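Local coordinates for protein putative ribose operon repressor (Burkholderia thailandensis, PDB 3EGC) that probably acts as a LacI-family transcriptional repressor that binds DNA regulatory regions, perhaps of a ribose operon, at residues 210-214 against 230-234; 17-22 against 194-198. Residue numbers count along the deposited sequence, not the author numbering.

In the fold
Both contacts lie in the LacI-type sugar-binding region, which has the two-lobed fold of periplasmic binding proteins. Their centres are about 21 Å apart. Interaction 2 bridges the lobes across the cleft, pairing the turn after strand 10-15 with the start of helix 195-208. Interaction 1 stays within one lobe and joins two loops that flank strand 217-221. Both segments of interaction 2 precede those of interaction 1. Helix 195-208 connects them: its start faces the other lobe, and the loop after its end supplies residues 210-214. They also touch directly, with Leu234 CD1 3.9 Å from Thr198 CG2. Interaction 2 is partly buried near the chain centre, whereas interaction 1 is peripheral.

Interaction 1. Residues 210-214 against 230-234; sequences LRYGP and LDPPL
The Tyr212 ring is the apolar centre. Both segments are loop, and their nearest CA atoms belong to Gly213 and Pro232, 6.5 Å apart. Tyr212 has chi1 t (166°) and chi2 -98°, with its CA-to-CB bond toward residues 230-234. Tyr212 CE1 lies 3.7 Å from Pro232 CD and 3.8 Å from Leu230 CB. Tyr212 CE2 lies 4.0 Å from Leu234 CD1. The peptide bond before Pro232 is cis, making residues 230-233 a type VIb-like turn (Asp231 phi/psi -120/107, Pro232 -78/169) that positions Pro232 O. Gly213 has phi/psi 108/-103, a conformation that calls for glycine, and its CA is 4.1 Å from Pro232 CD. At the polar edge, Tyr212 OH donates a hydrogen bond to Pro232 O at 2.7 Å. The acceptor lies near the ring plane. One tyrosine thus ties two loops together, with its ring against apolar side chains and its hydroxyl on a backbone carbonyl. Farther out, Arg211 forms a salt bridge with Asp215. The contact is at the surface of its lobe. Residues 210-214 join helix 195-208 to strand 217-221, and residues 230-234 lead into strand 236-238. Tyr212 also packs on Met202 and Leu205 of that helix and on Ile218 of strand 217-221.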
ATOM      1  N   LEU A 210      26.231 -10.326  -0.766  1.00 41.46           N
ATOM      2  CA  LEU A 210      26.768  -9.099  -0.187  1.00 40.95           C
ATOM      3  C   LEU A 210      26.001  -8.666   1.044  1.00 40.77           C
ATOM      4  O   LEU A 210      24.886  -9.056   1.241  1.00 40.98           O
ATOM      5  CB  LEU A 210      26.851  -7.976  -1.216  1.00 40.69           C
ATOM      6  CG  LEU A 210      27.695  -8.236  -2.483  1.00 40.24           C
ATOM      7  CD1 LEU A 210      27.635  -7.065  -3.460  1.00 38.54           C
ATOM      8  CD2 LEU A 210      29.129  -8.484  -2.073  1.00 39.89           C
ATOM      9  N   ARG A 211      26.614  -7.868   1.897  1.00 41.06           N
ATOM     10  CA  ARG A 211      25.970  -7.500   3.140  1.00 40.98           C
ATOM     11  C   ARG A 211      25.527  -6.048   3.151  1.00 40.74           C
ATOM     12  O   ARG A 211      26.357  -5.119   3.022  1.00 39.56           O
ATOM     13  CB  ARG A 211      26.869  -7.797   4.333  1.00 41.30           C
ATOM     14  CG  ARG A 211      27.169  -9.293   4.521  1.00 43.29           C
ATOM     15  CD  ARG A 211      28.469  -9.435   5.317  1.00 45.76           C
ATOM     16  NE  ARG A 211      29.582  -8.692   4.710  1.00 46.38           N
ATOM     17  CZ  ARG A 211      30.720  -8.419   5.349  1.00 47.66           C
ATOM     18  NH1 ARG A 211      30.889  -8.839   6.584  1.00 47.37           N
ATOM     19  NH2 ARG A 211      31.683  -7.700   4.773  1.00 45.68           N
ATOM     20  N   TYR A 212      24.206  -5.873   3.262  1.00 40.09           N
ATOM     21  CA  TYR A 212      23.668  -4.565   3.469  1.00 40.29           C
ATOM     22  C   TYR A 212      24.426  -4.030   4.667  1.00 40.51           C
ATOM     23  O   TYR A 212      24.532  -4.715   5.671  1.00 40.36           O
ATOM     24  CB  TYR A 212      22.172  -4.601   3.766  1.00 39.74           C
ATOM     25  CG  TYR A 212      21.708  -3.284   4.303  1.00 38.43           C
ATOM     26  CD1 TYR A 212      21.550  -3.072   5.674  1.00 36.75           C
ATOM     27  CD2 TYR A 212      21.480  -2.218   3.451  1.00 36.98           C
ATOM     28  CE1 TYR A 212      21.159  -1.851   6.182  1.00 35.29           C
ATOM     29  CE2 TYR A 212      21.060  -0.985   3.946  1.00 36.86           C
ATOM     30  CZ  TYR A 212      20.913  -0.796   5.305  1.00 36.28           C
ATOM     31  OH  TYR A 212      20.508   0.448   5.756  1.00 34.30           O
ATOM     32  N   GLY A 213      24.960  -2.819   4.554  1.00 40.49           N
ATOM     33  CA  GLY A 213      25.757  -2.271   5.614  1.00 41.13           C
ATOM     34  C   GLY A 213      27.230  -2.223   5.266  1.00 41.26           C
ATOM     35  O   GLY A 213      27.650  -1.386   4.508  1.00 42.30           O
ATOM     36  N   PRO A 214      28.024  -3.150   5.814  1.00 41.58           N
ATOM     37  CA  PRO A 214      29.479  -3.223   5.591  1.00 41.11           C
ATOM     38  C   PRO A 214      29.912  -3.320   4.106  1.00 40.46           C
ATOM     39  O   PRO A 214      30.913  -2.729   3.717  1.00 39.18           O
ATOM     40  CB  PRO A 214      29.881  -4.506   6.328  1.00 41.05           C
ATOM     41  CG  PRO A 214      28.702  -4.869   7.210  1.00 41.86           C
ATOM     42  CD  PRO A 214      27.503  -4.341   6.525  1.00 41.76           C
ATOM     43  N   LEU A 230      16.284  -2.139   9.768  1.00 39.92           N
ATOM     44  CA  LEU A 230      17.563  -2.615   9.253  1.00 40.16           C
ATOM     45  C   LEU A 230      18.720  -2.057  10.081  1.00 40.74           C
ATOM     46  O   LEU A 230      18.605  -1.010  10.731  1.00 40.38           O
ATOM     47  CB  LEU A 230      17.730  -2.195   7.800  1.00 39.81           C
ATOM     48  CG  LEU A 230      17.390  -3.132   6.631  1.00 40.89           C
ATOM     49  CD1 LEU A 230      16.602  -4.388   7.032  1.00 40.24           C
ATOM     50  CD2 LEU A 230      16.672  -2.360   5.526  1.00 39.19           C
ATOM     51  N   ASP A 231      19.845  -2.749  10.039  1.00 41.35           N
ATOM     52  CA  ASP A 231      21.019  -2.286  10.750  1.00 42.32           C
ATOM     53  C   ASP A 231      22.159  -2.057   9.764  1.00 41.86           C
ATOM     54  O   ASP A 231      22.743  -3.030   9.261  1.00 42.39           O
ATOM     55  CB  ASP A 231      21.439  -3.340  11.788  1.00 42.82           C
ATOM     56  CG  ASP A 231      22.735  -2.956  12.488  1.00 46.30           C
ATOM     57  OD1 ASP A 231      23.745  -3.704  12.297  1.00 49.16           O
ATOM     58  OD2 ASP A 231      22.760  -1.881  13.151  1.00 47.11           O
ATOM     59  N   PRO A 232      22.484  -0.783   9.481  1.00 41.32           N
ATOM     60  CA  PRO A 232      21.861   0.374  10.084  1.00 41.00           C
ATOM     61  C   PRO A 232      20.494   0.658   9.463  1.00 40.58           C
ATOM     62  O   PRO A 232      20.124   0.031   8.446  1.00 40.57           O
ATOM     63  CB  PRO A 232      22.842   1.491   9.729  1.00 41.04           C
ATOM     64  CG  PRO A 232      23.395   1.070   8.449  1.00 40.76           C
ATOM     65  CD  PRO A 232      23.573  -0.380   8.559  1.00 40.99           C
ATOM     66  N   PRO A 233      19.718   1.560  10.089  1.00 39.80           N
ATOM     67  CA  PRO A 233      18.466   2.003   9.460  1.00 39.05           C
ATOM     68  C   PRO A 233      18.705   2.623   8.102  1.00 38.63           C
ATOM     69  O   PRO A 233      19.671   3.387   7.896  1.00 39.36           O
ATOM     70  CB  PRO A 233      17.924   3.031  10.445  1.00 39.18           C
ATOM     71  CG  PRO A 233      18.447   2.541  11.805  1.00 39.37           C
ATOM     72  CD  PRO A 233      19.829   1.997  11.494  1.00 39.31           C
ATOM     73  N   LEU A 234      17.804   2.349   7.180  1.00 37.50           N
ATOM     74  CA  LEU A 234      17.985   2.816   5.833  1.00 36.69           C
ATOM     75  C   LEU A 234      17.490   4.257   5.688  1.00 36.17           C
ATOM     76  O   LEU A 234      16.289   4.517   5.798  1.00 36.51           O
ATOM     77  CB  LEU A 234      17.259   1.879   4.890  1.00 37.42           C
ATOM     78  CG  LEU A 234      17.837   1.762   3.482  1.00 35.95           C
ATOM     79  CD1 LEU A 234      17.439   0.404   3.006  1.00 35.25           C
ATOM     80  CD2 LEU A 234      17.275   2.861   2.601  1.00 36.34           C
TER

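Interaction 2. Residues 17-22 against 194-198; sequences DIENVF and SHRIT
Asn20 OD1 is the meeting point. Asn20 (chi1 t, chi2 -23°) is the N-cap of helix 21-36, and its OD1 accepts from Phe22 N at 2.9 Å. Asn20 OD1 also accepts from His195 NE2 at 2.8 Å, near the imidazole plane. His195 reaches it with chi1 p (68°) and chi2 106°. The nearest CA pairs are Asn20 with Arg196, 8.2 Å, and Phe22 with His195, 9.0 Å. Arg196 (chi1 t, chi2 135°, chi3 m) extends across the gap and places one guanidinium face over Asn20 CG. Arg196 NH2 makes a long salt bridge to Asp17 OD2, 3.7 Å. Asp17 to Asn20 form a type I turn, with Asn20 N bonded to Asp17 O at 3.0 Å. Glu19 OE2 hydrogen-bonds Ser28 and Glu19 OE1 salt-bridges Arg242, both of the second subunit. The contact joins the two lobes across the cleft, as expected for a LacI-type sugar-binding fold. The turn follows strand 10-15 and starts helix 21-36; Ser194 follows strand 189-192 and sits at the N-cap position of helix 195-208.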
ATOM      1  N   ASP A  17      -0.509   2.478 -10.374  1.00 30.45           N
ATOM      2  CA  ASP A  17      -0.398   1.259  -9.603  1.00 31.03           C
ATOM      3  C   ASP A  17      -0.928   1.338  -8.156  1.00 30.63           C
ATOM      4  O   ASP A  17      -0.163   1.584  -7.241  1.00 29.42           O
ATOM      5  CB  ASP A  17       1.048   0.735  -9.621  1.00 30.69           C
ATOM      6  CG  ASP A  17       1.180  -0.584  -8.941  1.00 33.34           C
ATOM      7  OD1 ASP A  17       0.142  -1.175  -8.525  1.00 36.01           O
ATOM      8  OD2 ASP A  17       2.327  -1.040  -8.780  1.00 37.52           O
ATOM      9  N   ILE A  18      -2.236   1.118  -7.978  1.00 30.42           N
ATOM     10  CA  ILE A  18      -2.846   1.274  -6.652  1.00 30.51           C
ATOM     11  C   ILE A  18      -2.203   0.326  -5.549  1.00 30.79           C
ATOM     12  O   ILE A  18      -2.206   0.639  -4.344  1.00 29.58           O
ATOM     13  CB  ILE A  18      -4.374   1.107  -6.726  1.00 30.49           C
ATOM     14  CG1 ILE A  18      -5.039   1.658  -5.451  1.00 30.66           C
ATOM     15  CG2 ILE A  18      -4.746  -0.392  -6.967  1.00 29.56           C
ATOM     16  CD1 ILE A  18      -4.874   3.145  -5.332  1.00 33.28           C
ATOM     17  N   GLU A  19      -1.616  -0.800  -5.983  1.00 30.44           N
ATOM     18  CA  GLU A  19      -1.030  -1.789  -5.052  1.00 30.71           C
ATOM     19  C   GLU A  19       0.301  -1.283  -4.450  1.00 30.95           C
ATOM     20  O   GLU A  19       0.803  -1.822  -3.474  1.00 30.62           O
ATOM     21  CB  GLU A  19      -0.812  -3.116  -5.762  1.00 31.33           C
ATOM     22  CG  GLU A  19      -2.085  -3.753  -6.383  1.00 32.95           C
ATOM     23  CD  GLU A  19      -1.743  -4.955  -7.273  1.00 37.91           C
ATOM     24  OE1 GLU A  19      -0.537  -5.303  -7.308  1.00 38.78           O
ATOM     25  OE2 GLU A  19      -2.641  -5.533  -7.962  1.00 39.47           O
ATOM     26  N   ASN A  20       0.872  -0.256  -5.084  1.00 30.52           N
ATOM     27  CA  ASN A  20       2.079   0.406  -4.624  1.00 30.12           C
ATOM     28  C   ASN A  20       1.576   1.467  -3.612  1.00 30.16           C
ATOM     29  O   ASN A  20       0.661   2.272  -3.859  1.00 29.63           O
ATOM     30  CB  ASN A  20       2.826   1.017  -5.795  1.00 29.33           C
ATOM     31  CG  ASN A  20       4.123   1.802  -5.373  1.00 29.46           C
ATOM     32  OD1 ASN A  20       4.257   2.240  -4.275  1.00 28.57           O
ATOM     33  ND2 ASN A  20       5.080   1.919  -6.304  1.00 27.68           N
ATOM     34  N   VAL A  21       2.172   1.389  -2.454  1.00 29.72           N
ATOM     35  CA  VAL A  21       1.764   2.120  -1.311  1.00 30.43           C
ATOM     36  C   VAL A  21       1.869   3.626  -1.568  1.00 29.16           C
ATOM     37  O   VAL A  21       1.112   4.404  -0.992  1.00 29.01           O
ATOM     38  CB  VAL A  21       2.623   1.638  -0.089  1.00 30.77           C
ATOM     39  CG1 VAL A  21       3.249   2.793   0.604  1.00 34.08           C
ATOM     40  CG2 VAL A  21       1.776   0.935   0.863  1.00 33.10           C
ATOM     41  N   PHE A  22       2.788   4.022  -2.440  1.00 27.41           N
ATOM     42  CA  PHE A  22       2.888   5.404  -2.819  1.00 27.74           C
ATOM     43  C   PHE A  22       1.533   5.951  -3.307  1.00 26.75           C
ATOM     44  O   PHE A  22       1.030   6.944  -2.801  1.00 26.86           O
ATOM     45  CB  PHE A  22       3.981   5.590  -3.879  1.00 27.33           C
ATOM     46  CG  PHE A  22       4.077   7.001  -4.393  1.00 27.65           C
ATOM     47  CD1 PHE A  22       4.862   7.942  -3.767  1.00 29.76           C
ATOM     48  CD2 PHE A  22       3.353   7.388  -5.526  1.00 28.18           C
ATOM     49  CE1 PHE A  22       4.908   9.273  -4.282  1.00 30.45           C
ATOM     50  CE2 PHE A  22       3.406   8.652  -6.029  1.00 28.01           C
ATOM     51  CZ  PHE A  22       4.187   9.589  -5.422  1.00 28.89           C
ATOM     52  N   SER A 194      13.101   4.356  -5.391  1.00 29.95           N
ATOM     53  CA  SER A 194      11.841   4.146  -4.664  1.00 30.14           C
ATOM     54  C   SER A 194      11.962   2.902  -3.814  1.00 29.99           C
ATOM     55  O   SER A 194      12.944   2.155  -3.944  1.00 29.82           O
ATOM     56  CB  SER A 194      10.656   3.989  -5.630  1.00 29.65           C
ATOM     57  OG  SER A 194      10.801   2.813  -6.402  1.00 30.02           O
ATOM     58  N   HIS A 195      10.960   2.673  -2.950  1.00 29.78           N
ATOM     59  CA  HIS A 195      10.923   1.518  -2.039  1.00 29.30           C
ATOM     60  C   HIS A 195      10.903   0.209  -2.797  1.00 29.23           C
ATOM     61  O   HIS A 195      11.494  -0.755  -2.364  1.00 28.73           O
ATOM     62  CB  HIS A 195       9.754   1.598  -1.055  1.00 28.03           C
ATOM     63  CG  HIS A 195       8.398   1.442  -1.681  1.00 28.20           C
ATOM     64  ND1 HIS A 195       7.651   0.292  -1.548  1.00 28.41           N
ATOM     65  CD2 HIS A 195       7.631   2.308  -2.390  1.00 28.37           C
ATOM     66  CE1 HIS A 195       6.482   0.450  -2.162  1.00 29.52           C
ATOM     67  NE2 HIS A 195       6.446   1.664  -2.692  1.00 26.03           N
ATOM     68  N   ARG A 196      10.243   0.200  -3.954  1.00 29.26           N
ATOM     69  CA  ARG A 196      10.131  -1.021  -4.738  1.00 30.21           C
ATOM     70  C   ARG A 196      11.468  -1.407  -5.400  1.00 29.20           C
ATOM     71  O   ARG A 196      11.822  -2.564  -5.461  1.00 27.15           O
ATOM     72  CB  ARG A 196       8.998  -0.933  -5.741  1.00 31.23           C
ATOM     73  CG  ARG A 196       8.655  -2.306  -6.322  1.00 36.63           C
ATOM     74  CD  ARG A 196       7.132  -2.554  -6.372  1.00 44.17           C
ATOM     75  NE  ARG A 196       6.486  -2.443  -5.066  1.00 44.55           N
ATOM     76  CZ  ARG A 196       5.173  -2.322  -4.893  1.00 46.94           C
ATOM     77  NH1 ARG A 196       4.707  -2.226  -3.678  1.00 46.65           N
ATOM     78  NH2 ARG A 196       4.334  -2.347  -5.929  1.00 46.91           N
ATOM     79  N   ILE A 197      12.219  -0.386  -5.813  1.00 29.18           N
ATOM     80  CA  ILE A 197      13.589  -0.568  -6.267  1.00 29.61           C
ATOM     81  C   ILE A 197      14.517  -0.948  -5.124  1.00 29.55           C
ATOM     82  O   ILE A 197      15.396  -1.811  -5.294  1.00 29.04           O
ATOM     83  CB  ILE A 197      14.081   0.683  -7.066  1.00 29.89           C
ATOM     84  CG1 ILE A 197      13.323   0.737  -8.401  1.00 31.58           C
ATOM     85  CG2 ILE A 197      15.605   0.670  -7.317  1.00 28.89           C
ATOM     86  CD1 ILE A 197      13.390   2.081  -8.991  1.00 34.65           C
ATOM     87  N   THR A 198      14.300  -0.329  -3.960  1.00 29.09           N
ATOM     88  CA  THR A 198      15.054  -0.723  -2.766  1.00 29.42           C
ATOM     89  C   THR A 198      14.863  -2.218  -2.435  1.00 29.29           C
ATOM     90  O   THR A 198      15.805  -2.893  -2.059  1.00 29.20           O
ATOM     91  CB  THR A 198      14.730   0.143  -1.534  1.00 28.81           C
ATOM     92  OG1 THR A 198      14.962   1.514  -1.844  1.00 28.14           O
ATOM     93  CG2 THR A 198      15.648  -0.266  -0.400  1.00 29.58           C
TER